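Cytochrome c, putative (Shewanella oneidensis, PDB 1SP3) carries eight covalently bound c-type hemes and probably works as a respiratory oxidoreductase that reduces tetrathionate. Local coordinates at residues 32-37 against 94-99; 158-161 against 167-170; 344-349 against 381-386. All coordinates share one frame; numbering follows the deposited sequence.

Interaction 1 of 3, residues 32-37 against 94-99. With HEC (heme c), chain E.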
loop_
_atom_site.group_PDB
_atom_site.type_symbol
_atom_site.label_atom_id
_atom_site.label_comp_id
_atom_site.label_asym_id
_atom_site.label_seq_id
_atom_site.Cartn_x
_atom_site.Cartn_y
_atom_site.Cartn_z
ATOM N N ASP A 32 0.774 23.536 2.561
ATOM C CA ASP A 32 -0.369 22.641 2.691
ATOM C C ASP A 32 0.014 21.160 2.498
ATOM O O ASP A 32 -0.450 20.304 3.206
ATOM C CB ASP A 32 -1.470 23.005 1.665
ATOM C CG ASP A 32 -2.166 24.342 1.980
ATOM O OD1 ASP A 32 -2.218 24.731 3.199
ATOM O OD2 ASP A 32 -2.681 25.029 1.039
ATOM N N MET A 33 0.806 20.885 1.499
ATOM C CA MET A 33 1.114 19.528 1.140
ATOM C C MET A 33 1.949 18.931 2.280
ATOM O O MET A 33 1.830 17.723 2.670
ATOM C CB MET A 33 1.871 19.547 -0.180
ATOM C CG MET A 33 1.674 18.281 -1.092
ATOM S SD MET A 33 2.744 16.930 -0.443
ATOM C CE MET A 33 4.152 18.077 -0.156
ATOM N N MET A 34 2.789 19.780 2.840
ATOM C CA MET A 34 3.743 19.277 3.830
ATOM C C MET A 34 3.044 18.909 5.145
ATOM O O MET A 34 3.636 18.219 5.995
ATOM C CB MET A 34 4.859 20.302 4.079
ATOM C CG MET A 34 5.762 20.430 2.898
ATOM S SD MET A 34 6.687 21.913 3.113
ATOM C CE MET A 34 8.320 21.458 3.903
ATOM N N LYS A 35 1.785 19.320 5.292
ATOM C CA LYS A 35 1.055 18.886 6.445
ATOM C C LYS A 35 0.551 17.455 6.241
ATOM O O LYS A 35 -0.022 16.928 7.188
ATOM C CB LYS A 35 -0.144 19.766 6.761
ATOM C CG LYS A 35 0.158 21.253 7.094
ATOM C CD LYS A 35 -1.196 21.975 7.355
ATOM C CE LYS A 35 -1.075 23.506 7.401
ATOM N NZ LYS A 35 -2.421 24.115 7.041
ATOM N N THR A 36 0.710 16.843 5.058
ATOM C CA THR A 36 -0.002 15.589 4.862
ATOM C C THR A 36 0.827 14.400 4.885
ATOM O O THR A 36 2.058 14.528 4.797
ATOM C CB THR A 36 -0.767 15.525 3.564
ATOM O OG1 THR A 36 0.169 15.353 2.506
ATOM C CG2 THR A 36 -1.627 16.813 3.300
ATOM N N SER A 37 0.189 13.208 4.928
ATOM C CA SER A 37 1.002 11.976 4.938
ATOM C C SER A 37 1.868 11.799 3.658
ATOM O O SER A 37 2.892 11.084 3.683
ATOM C CB SER A 37 0.171 10.740 5.215
ATOM O OG SER A 37 -0.541 10.449 4.108
ATOM N N THR A 94 11.891 23.783 -0.078
ATOM C CA THR A 94 12.507 23.490 -1.395
ATOM C C THR A 94 12.732 22.005 -1.704
ATOM O O THR A 94 13.150 21.656 -2.850
ATOM C CB THR A 94 13.825 24.266 -1.613
ATOM O OG1 THR A 94 14.784 23.705 -0.735
ATOM C CG2 THR A 94 13.690 25.691 -1.069
ATOM N N LYS A 95 12.475 21.149 -0.734
ATOM C CA LYS A 95 12.608 19.690 -0.940
ATOM C C LYS A 95 11.330 18.952 -1.324
ATOM O O LYS A 95 11.315 17.726 -1.393
ATOM C CB LYS A 95 13.205 19.019 0.321
ATOM C CG LYS A 95 14.605 19.570 0.689
ATOM C CD LYS A 95 15.509 19.664 -0.536
ATOM C CE LYS A 95 16.953 20.179 -0.155
ATOM N NZ LYS A 95 17.928 19.947 -1.291
ATOM N N VAL A 96 10.243 19.667 -1.582
ATOM C CA VAL A 96 9.003 18.979 -1.986
ATOM C C VAL A 96 9.132 18.639 -3.421
ATOM O O VAL A 96 9.764 19.387 -4.136
ATOM C CB VAL A 96 7.813 19.883 -1.720
ATOM C CG1 VAL A 96 6.490 19.260 -2.196
ATOM C CG2 VAL A 96 7.821 20.201 -0.225
ATOM N N ASP A 97 8.592 17.494 -3.849
ATOM C CA ASP A 97 8.583 17.177 -5.260
ATOM C C ASP A 97 7.220 17.584 -5.845
ATOM O O ASP A 97 6.197 16.961 -5.543
ATOM C CB ASP A 97 8.915 15.668 -5.430
ATOM C CG ASP A 97 9.015 15.226 -6.919
ATOM O OD1 ASP A 97 8.469 15.926 -7.855
ATOM O OD2 ASP A 97 9.621 14.152 -7.238
ATOM N N CYS A 98 7.199 18.676 -6.590
ATOM C CA CYS A 98 6.007 19.224 -7.211
ATOM C C CYS A 98 5.760 18.620 -8.509
ATOM O O CYS A 98 4.650 18.662 -8.953
ATOM C CB CYS A 98 6.083 20.738 -7.488
ATOM S SG CYS A 98 6.302 21.592 -5.953
ATOM N N LEU A 99 6.767 18.021 -9.118
ATOM C CA LEU A 99 6.624 17.442 -10.455
ATOM C C LEU A 99 6.031 16.037 -10.540
ATOM O O LEU A 99 5.404 15.682 -11.581
ATOM C CB LEU A 99 8.005 17.438 -11.109
ATOM C CG LEU A 99 8.635 18.822 -11.075
ATOM C CD1 LEU A 99 10.126 18.655 -11.501
ATOM C CD2 LEU A 99 7.856 19.848 -11.978
HETATM FE FE HEC E . -0.524 19.836 -6.341
HETATM C CHA HEC E . -3.697 20.850 -7.164
HETATM C CHB HEC E . 0.541 22.993 -7.102
HETATM C CHC HEC E . 2.533 18.962 -5.146
HETATM C CHD HEC E . -1.478 16.619 -5.979
HETATM N NA HEC E . -1.412 21.597 -7.050
HETATM C C1A HEC E . -2.740 21.800 -7.287
HETATM C C2A HEC E . -2.992 23.193 -7.685
HETATM C C3A HEC E . -1.826 23.811 -7.644
HETATM C C4A HEC E . -0.816 22.802 -7.223
HETATM C CMA HEC E . -1.567 25.324 -7.956
HETATM C CAA HEC E . -4.369 23.823 -8.039
HETATM C CBA HEC E . -5.315 23.729 -6.800
HETATM C CGA HEC E . -4.668 24.366 -5.579
HETATM O O1A HEC E . -4.253 25.531 -5.796
HETATM O O2A HEC E . -4.593 23.767 -4.423
HETATM N NB HEC E . 1.128 20.769 -6.160
HETATM C C1B HEC E . 1.397 22.055 -6.521
HETATM C C2B HEC E . 2.755 22.327 -6.131
HETATM C C3B HEC E . 3.268 21.232 -5.592
HETATM C C4B HEC E . 2.284 20.218 -5.611
HETATM C CMB HEC E . 3.497 23.687 -6.377
HETATM C CAB HEC E . 4.704 21.060 -4.974
HETATM C CBB HEC E . 5.200 21.896 -4.007
HETATM N NC HEC E . 0.384 18.062 -5.639
HETATM C C1C HEC E . 1.665 17.922 -5.236
HETATM C C2C HEC E . 1.916 16.529 -4.925
HETATM C C3C HEC E . 0.793 15.845 -5.141
HETATM C C4C HEC E . -0.198 16.841 -5.589
HETATM C CMC HEC E . 3.282 16.006 -4.428
HETATM C CAC HEC E . 0.492 14.298 -5.013
HETATM C CBC HEC E . 0.935 13.474 -4.044
HETATM N ND HEC E . -2.279 18.913 -6.533
HETATM C C1D HEC E . -2.441 17.535 -6.337
HETATM C C2D HEC E . -3.795 17.210 -6.562
HETATM C C3D HEC E . -4.482 18.547 -6.856
HETATM C C4D HEC E . -3.465 19.522 -6.873
HETATM C CMD HEC E . -4.498 15.797 -6.456
HETATM C CAD HEC E . -5.954 18.785 -7.200
HETATM C CBD HEC E . -6.095 18.365 -8.662
HETATM C CGD HEC E . -7.500 18.397 -9.227
HETATM O O1D HEC E . -7.716 17.764 -10.302
HETATM O O2D HEC E . -8.382 19.047 -8.604
#
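Met34 and Val96 form the nearest CA pair of the two segments, 7.8 Å between their CA atoms, so side chains have to bridge the gap; no hydrogen bond crosses it. Residues 32-34 belong to helix 15-34, while the other segment runs from a short 3-10 turn at 94-95 toward helix 99-102. Val96 points at the methionine segment and divides its branches between Met33 and Met34. Its CG1 meets Met33 CE end to end at 3.3 Å, tighter than ordinary van der Waals contact, and lies 3.4 Å from heme atom CBB. Its CG2 touches Met34 CG at 3.7 Å and packs close to the sulfur as well. With Met33 CG opposite its own backbone N (chi1 -150°), that atom sits over the porphyrin face, 4.2 Å from heme C1C; bends at chi2 and chi3 then carry SD, near the methyl CMC, and CE across to Val96. Helix 37-40 adds Trp39, which touches Met33, Met34 and Val96.

Polar bonds hold the starts of the two following helices. Thr36 is the N-cap residue of helix 37-40: its OG1 caps His38 N and bonds Met33 O at 2.9 Å, in the carbonyl plane on a lone pair, where Thr36 N also donates. Asp97 OD1 takes a weak bond from Leu99 N, bent to 121°, and accepts from Ile100 N, while OD2 pairs with Lys110 and Tyr108. Cys98 SG is covalently joined to heme CAB at 1.9 Å. This is the start of a CXXCH c-type heme motif, completed by Cys101 and the axial ligand His102, with apolar residues packed along the porphyrin.

Interaction 2 of 3, residues 158-161 against 167-170. With HEC (heme c), chain H.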
loop_
_atom_site.group_PDB
_atom_site.type_symbol
_atom_site.label_atom_id
_atom_site.label_comp_id
_atom_site.label_asym_id
_atom_site.label_seq_id
_atom_site.Cartn_x
_atom_site.Cartn_y
_atom_site.Cartn_z
ATOM N N ASP A 158 -2.738 -1.620 -10.918
ATOM C CA ASP A 158 -1.679 -2.152 -11.756
ATOM C C ASP A 158 -1.220 -1.104 -12.816
ATOM O O ASP A 158 -1.870 -0.043 -12.947
ATOM C CB ASP A 158 -2.061 -3.574 -12.248
ATOM C CG ASP A 158 -2.616 -3.637 -13.672
ATOM O OD1 ASP A 158 -3.648 -2.992 -14.045
ATOM O OD2 ASP A 158 -2.075 -4.412 -14.533
ATOM N N SER A 159 -0.115 -1.387 -13.528
ATOM C CA SER A 159 0.410 -0.465 -14.546
ATOM C C SER A 159 -0.606 -0.181 -15.635
ATOM O O SER A 159 -0.533 0.841 -16.293
ATOM C CB SER A 159 1.663 -1.030 -15.219
ATOM O OG SER A 159 1.627 -2.447 -15.092
ATOM N N SER A 160 -1.547 -1.074 -15.828
ATOM C CA SER A 160 -2.559 -0.853 -16.836
ATOM C C SER A 160 -3.655 0.125 -16.374
ATOM O O SER A 160 -4.493 0.499 -17.184
ATOM C CB SER A 160 -3.234 -2.167 -17.133
ATOM O OG SER A 160 -4.492 -2.133 -16.494
ATOM N N MET A 161 -3.667 0.531 -15.086
ATOM C CA MET A 161 -4.641 1.495 -14.579
ATOM C C MET A 161 -4.271 2.847 -15.141
ATOM O O MET A 161 -5.017 3.806 -14.945
ATOM C CB MET A 161 -4.665 1.626 -13.041
ATOM C CG MET A 161 -5.093 0.417 -12.174
ATOM S SD MET A 161 -6.768 -0.133 -12.415
ATOM C CE MET A 161 -7.292 -0.207 -10.873
ATOM N N ALA A 167 -13.280 -3.962 -18.593
ATOM C CA ALA A 167 -13.045 -5.250 -17.959
ATOM C C ALA A 167 -12.133 -5.168 -16.692
ATOM O O ALA A 167 -12.323 -5.971 -15.759
ATOM C CB ALA A 167 -12.471 -6.248 -18.952
ATOM N N THR A 168 -11.177 -4.240 -16.678
ATOM C CA THR A 168 -10.282 -4.048 -15.566
ATOM C C THR A 168 -10.881 -3.144 -14.424
ATOM O O THR A 168 -10.781 -3.462 -13.222
ATOM C CB THR A 168 -8.933 -3.442 -16.041
ATOM O OG1 THR A 168 -8.285 -4.352 -16.991
ATOM C CG2 THR A 168 -7.903 -3.268 -14.762
ATOM N N ASP A 169 -11.450 -2.010 -14.790
ATOM C CA ASP A 169 -12.040 -1.131 -13.814
ATOM C C ASP A 169 -13.110 -0.328 -14.521
ATOM O O ASP A 169 -12.803 0.499 -15.385
ATOM C CB ASP A 169 -10.973 -0.176 -13.201
ATOM C CG ASP A 169 -11.494 0.608 -12.037
ATOM O OD1 ASP A 169 -12.336 1.526 -12.281
ATOM O OD2 ASP A 169 -11.135 0.384 -10.843
ATOM N N VAL A 170 -14.340 -0.484 -14.092
ATOM C CA VAL A 170 -15.407 0.309 -14.676
ATOM C C VAL A 170 -15.349 1.838 -14.457
ATOM O O VAL A 170 -15.925 2.598 -15.269
ATOM C CB VAL A 170 -16.808 -0.215 -14.265
ATOM C CG1 VAL A 170 -16.913 -1.652 -14.588
ATOM C CG2 VAL A 170 -17.117 0.021 -12.754
HETATM FE FE HEC H . -19.514 3.164 -9.237
HETATM C CHA HEC H . -20.734 2.331 -12.299
HETATM C CHB HEC H . -20.006 -0.053 -8.137
HETATM C CHC HEC H . -17.746 3.822 -6.398
HETATM C CHD HEC H . -19.768 6.444 -9.907
HETATM N NA HEC H . -20.201 1.461 -10.072
HETATM C C1A HEC H . -20.672 1.342 -11.336
HETATM C C2A HEC H . -21.110 0.008 -11.544
HETATM C C3A HEC H . -20.919 -0.662 -10.407
HETATM C C4A HEC H . -20.367 0.249 -9.455
HETATM C CMA HEC H . -21.220 -2.159 -10.148
HETATM C CAA HEC H . -21.724 -0.467 -12.895
HETATM C CBA HEC H . -20.660 -1.082 -13.769
HETATM C CGA HEC H . -21.307 -1.601 -15.062
HETATM O O1A HEC H . -21.606 -0.739 -15.912
HETATM O O2A HEC H . -21.476 -2.845 -15.221
HETATM N NB HEC H . -18.991 2.096 -7.541
HETATM C C1B HEC H . -19.225 0.765 -7.359
HETATM C C2B HEC H . -18.544 0.375 -6.174
HETATM C C3B HEC H . -17.886 1.443 -5.699
HETATM C C4B HEC H . -18.178 2.547 -6.564
HETATM C CMB HEC H . -18.602 -1.033 -5.557
HETATM C CAB HEC H . -16.967 1.517 -4.449
HETATM C CBB HEC H . -15.790 0.855 -4.457
HETATM N NC HEC H . -18.915 4.809 -8.261
HETATM C C1C HEC H . -18.162 4.885 -7.129
HETATM C C2C HEC H . -17.910 6.269 -6.842
HETATM C C3C HEC H . -18.448 7.012 -7.865
HETATM C C4C HEC H . -19.069 6.086 -8.767
HETATM C CMC HEC H . -17.113 6.730 -5.610
HETATM C CAC HEC H . -18.533 8.577 -8.041
HETATM C CBC HEC H . -17.524 9.420 -7.666
HETATM N ND HEC H . -20.150 4.243 -10.883
HETATM C C1D HEC H . -20.146 5.627 -10.943
HETATM C C2D HEC H . -20.626 6.048 -12.259
HETATM C C3D HEC H . -20.917 4.731 -12.976
HETATM C C4D HEC H . -20.603 3.673 -12.033
HETATM C CMD HEC H . -20.783 7.492 -12.798
HETATM C CAD HEC H . -21.469 4.461 -14.376
HETATM C CBD HEC H . -22.974 4.572 -14.087
HETATM C CGD HEC H . -23.702 4.585 -15.411
HETATM O O1D HEC H . -24.762 5.292 -15.458
HETATM O O2D HEC H . -23.211 3.903 -16.382
HETATM O O HOH W 1 -6.383 -2.641 -18.400
#
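Met161 meets residues 167-170 through the last two atoms of its side chain, SD against Thr168 and CE against Asp169. The nearest CA atoms, those of Met161 and Asp169, are 7.9 Å apart; the methionine covers less than half of that separation, and the side chains of Thr168 and Asp169 reach from the other side to meet it. From CB, the first torsion sets CG beside the backbone N and opposite the carbonyl carbon (chi1 -64°). Chi2 (-63°) turns SD toward 167-170, where it lies 4.1 Å from the methyl CG2 of Thr168, the two side chains meeting at a slant. The bend at chi3 sets CE against Asp169 OD2 at 3.9 Å, a van der Waals contact only. The carboxylate's polar needs are met by Met401 N at OD2 and Met172 N at OD1.

Thr168 CG2 also faces Ser160 OG at 4.0 Å, so one methyl is met by a sulfur and a hydroxyl. Ser160 OG donates to Asp158 OD1 at 2.7 Å, arriving on the syn side and 20° out of the carboxylate plane. A water joins the two segments, donating to Ser160 OG at 2.7 Å and to Thr168 OG1 at 2.9 Å. Thr168 OG1 has direct partners too, in Asp165 and Asn243.

Val170 leads on to a heme, its CG2 lying 3.8 Å from CBA, the second methylene of a propionate arm. The next residue, His171, is an axial ligand of heme 5, and Met161 lies beside His400, an axial ligand of heme 6. Both segments belong to the long connection between helix 136-143 and helix 181-184. Backbone bonding of Val170 with Val402 ties that connection to the chain following strand 387-397, and Lys242, shortly before strand 246-251, binds the carbonyls of Ala167 and Thr168.

Interaction 3 of 3, residues 344-349 against 381-386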
loop_
_atom_site.group_PDB
_atom_site.type_symbol
_atom_site.label_atom_id
_atom_site.label_comp_id
_atom_site.label_asym_id
_atom_site.label_seq_id
_atom_site.Cartn_x
_atom_site.Cartn_y
_atom_site.Cartn_z
ATOM N N ILE A 344 11.469 -10.222 18.889
ATOM C CA ILE A 344 10.964 -9.133 18.034
ATOM C C ILE A 344 11.449 -9.200 16.607
ATOM O O ILE A 344 12.596 -9.651 16.333
ATOM C CB ILE A 344 11.360 -7.710 18.556
ATOM C CG1 ILE A 344 12.871 -7.452 18.354
ATOM C CG2 ILE A 344 10.969 -7.547 20.003
ATOM C CD1 ILE A 344 13.292 -6.074 18.787
ATOM N N PHE A 345 10.617 -8.686 15.680
ATOM C CA PHE A 345 11.095 -8.591 14.289
ATOM C C PHE A 345 12.147 -7.516 14.144
ATOM O O PHE A 345 12.045 -6.444 14.788
ATOM C CB PHE A 345 9.890 -8.333 13.334
ATOM C CG PHE A 345 9.083 -9.583 13.080
ATOM C CD1 PHE A 345 7.735 -9.649 13.460
ATOM C CD2 PHE A 345 9.664 -10.679 12.455
ATOM C CE1 PHE A 345 7.011 -10.779 13.237
ATOM C CE2 PHE A 345 8.915 -11.841 12.191
ATOM C CZ PHE A 345 7.599 -11.873 12.608
ATOM N N ILE A 346 13.129 -7.792 13.315
ATOM C CA ILE A 346 14.238 -6.919 13.044
ATOM C C ILE A 346 14.001 -6.149 11.790
ATOM O O ILE A 346 13.395 -6.697 10.893
ATOM C CB ILE A 346 15.461 -7.768 12.810
ATOM C CG1 ILE A 346 15.832 -8.433 14.144
ATOM C CG2 ILE A 346 16.612 -6.943 12.076
ATOM C CD1 ILE A 346 17.000 -9.473 13.987
ATOM N N THR A 347 14.505 -4.908 11.740
ATOM C CA THR A 347 14.397 -4.064 10.595
ATOM C C THR A 347 15.787 -4.029 10.040
ATOM O O THR A 347 16.609 -3.290 10.559
ATOM C CB THR A 347 13.985 -2.623 11.012
ATOM O OG1 THR A 347 14.868 -2.180 12.051
ATOM C CG2 THR A 347 12.592 -2.595 11.680
ATOM N N PRO A 348 16.097 -4.836 9.042
ATOM C CA PRO A 348 17.495 -4.982 8.611
ATOM C C PRO A 348 17.861 -4.003 7.505
ATOM O O PRO A 348 16.994 -3.506 6.842
ATOM C CB PRO A 348 17.547 -6.410 8.086
ATOM C CG PRO A 348 16.241 -6.541 7.458
ATOM C CD PRO A 348 15.230 -5.762 8.312
ATOM N N LYS A 349 19.150 -3.757 7.352
ATOM C CA LYS A 349 19.626 -3.007 6.239
ATOM C C LYS A 349 19.760 -3.940 5.016
ATOM O O LYS A 349 20.524 -4.900 5.046
ATOM C CB LYS A 349 20.983 -2.313 6.619
ATOM C CG LYS A 349 21.640 -1.506 5.424
ATOM C CD LYS A 349 22.859 -0.745 5.995
ATOM C CE LYS A 349 23.349 0.365 5.105
ATOM N NZ LYS A 349 22.542 1.579 5.203
ATOM N N ILE A 381 16.668 -0.639 22.466
ATOM C CA ILE A 381 16.769 -1.990 21.906
ATOM C C ILE A 381 18.100 -2.165 21.136
ATOM O O ILE A 381 18.458 -1.372 20.275
ATOM C CB ILE A 381 15.521 -2.341 21.033
ATOM C CG1 ILE A 381 14.282 -2.544 21.924
ATOM C CG2 ILE A 381 15.794 -3.603 20.190
ATOM C CD1 ILE A 381 12.981 -2.263 21.236
ATOM N N LYS A 382 18.835 -3.213 21.493
ATOM C CA LYS A 382 20.040 -3.578 20.777
ATOM C C LYS A 382 19.840 -4.935 20.141
ATOM O O LYS A 382 19.311 -5.867 20.773
ATOM C CB LYS A 382 21.244 -3.657 21.747
ATOM C CG LYS A 382 21.924 -2.280 21.975
ATOM C CD LYS A 382 22.081 -1.935 23.444
ATOM C CE LYS A 382 22.662 -0.523 23.583
ATOM N NZ LYS A 382 24.081 -0.545 23.081
ATOM N N TYR A 383 20.320 -5.049 18.911
ATOM C CA TYR A 383 20.402 -6.343 18.270
ATOM C C TYR A 383 21.146 -7.273 19.226
ATOM O O TYR A 383 22.223 -6.872 19.746
ATOM C CB TYR A 383 21.147 -6.231 16.959
ATOM C CG TYR A 383 21.360 -7.560 16.312
ATOM C CD1 TYR A 383 20.345 -8.486 16.277
ATOM C CD2 TYR A 383 22.583 -7.890 15.723
ATOM C CE1 TYR A 383 20.519 -9.687 15.698
ATOM C CE2 TYR A 383 22.764 -9.116 15.117
ATOM C CZ TYR A 383 21.725 -10.006 15.095
ATOM O OH TYR A 383 21.833 -11.262 14.500
ATOM N N SER A 384 20.593 -8.483 19.462
ATOM C CA SER A 384 21.242 -9.379 20.418
ATOM C C SER A 384 22.436 -10.127 19.834
ATOM O O SER A 384 23.240 -10.649 20.570
ATOM C CB SER A 384 20.255 -10.345 21.090
ATOM O OG SER A 384 19.879 -11.332 20.171
ATOM N N GLY A 385 22.541 -10.177 18.502
ATOM C CA GLY A 385 23.571 -10.967 17.888
ATOM C C GLY A 385 23.099 -12.317 17.397
ATOM O O GLY A 385 23.839 -12.973 16.766
ATOM N N GLU A 386 21.863 -12.697 17.679
ATOM C CA GLU A 386 21.290 -13.962 17.245
ATOM C C GLU A 386 19.969 -13.709 16.447
ATOM O O GLU A 386 19.060 -13.002 16.910
ATOM C CB GLU A 386 20.941 -14.804 18.476
ATOM C CG GLU A 386 22.056 -15.642 19.096
ATOM C CD GLU A 386 21.459 -16.776 19.938
ATOM O OE1 GLU A 386 21.217 -17.889 19.368
ATOM O OE2 GLU A 386 21.184 -16.556 21.153
#
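The Tyr383 ring carries the backbone N of Gly385 over the centre of one face, 3.3 Å above its plane, and receives Ile346 CD1 obliquely. That methyl is 3.9 Å from Tyr383 CE1 and 4.2 Å from Tyr383 CD1, so it sits nearest the CD1-CE1 bond. Placing CG opposite the backbone N (chi1 175°) swings the ring toward 344-349, although the first bond of the side chain does not aim at that segment. Farther out, the phenol OH is hydrogen-bonded to Asn363, and Ala366 of the same helix, 362-372, also touches the tyrosine.

The contact belongs to the margin of a mixed beta sheet: the weakly bonded strand 344-345 pairs antiparallel with 325-339, and 381-386 is the connection from helix 374-378 into strand 387-397. Gly385 lets this connection turn with a positive phi of 99°, and Ser384 OG accepts a long, weak bond from Glu386 N. At the other end Ile344 CD1 meets Ile381 CG2 at 3.8 Å, methyl on methyl. Ile344 CG1, set between its backbone N and carbonyl carbon (chi1 71°), carries CD1 to that meeting, and Met370 of helix 362-372 packs on both isoleucines.

Interactions 1 and 2 are buried among the hemes, their centres about 28 Å apart, whereas interaction 3 is partly buried, away from the annotated sites, its centre about 40 Å from that of interaction 2 and across the middle of the chain from it. They share no segment and follow one another along the sequence. None has a direct hydrogen bond between its segments, yet their chemistry differs. In interaction 1 apolar groups pack with a covalently held porphyrin; interaction 2 mixes methionine with polar residues and a bridging water next to heme ligands; interaction 3 joins aliphatic groups and a tyrosine where sheet and helix meet.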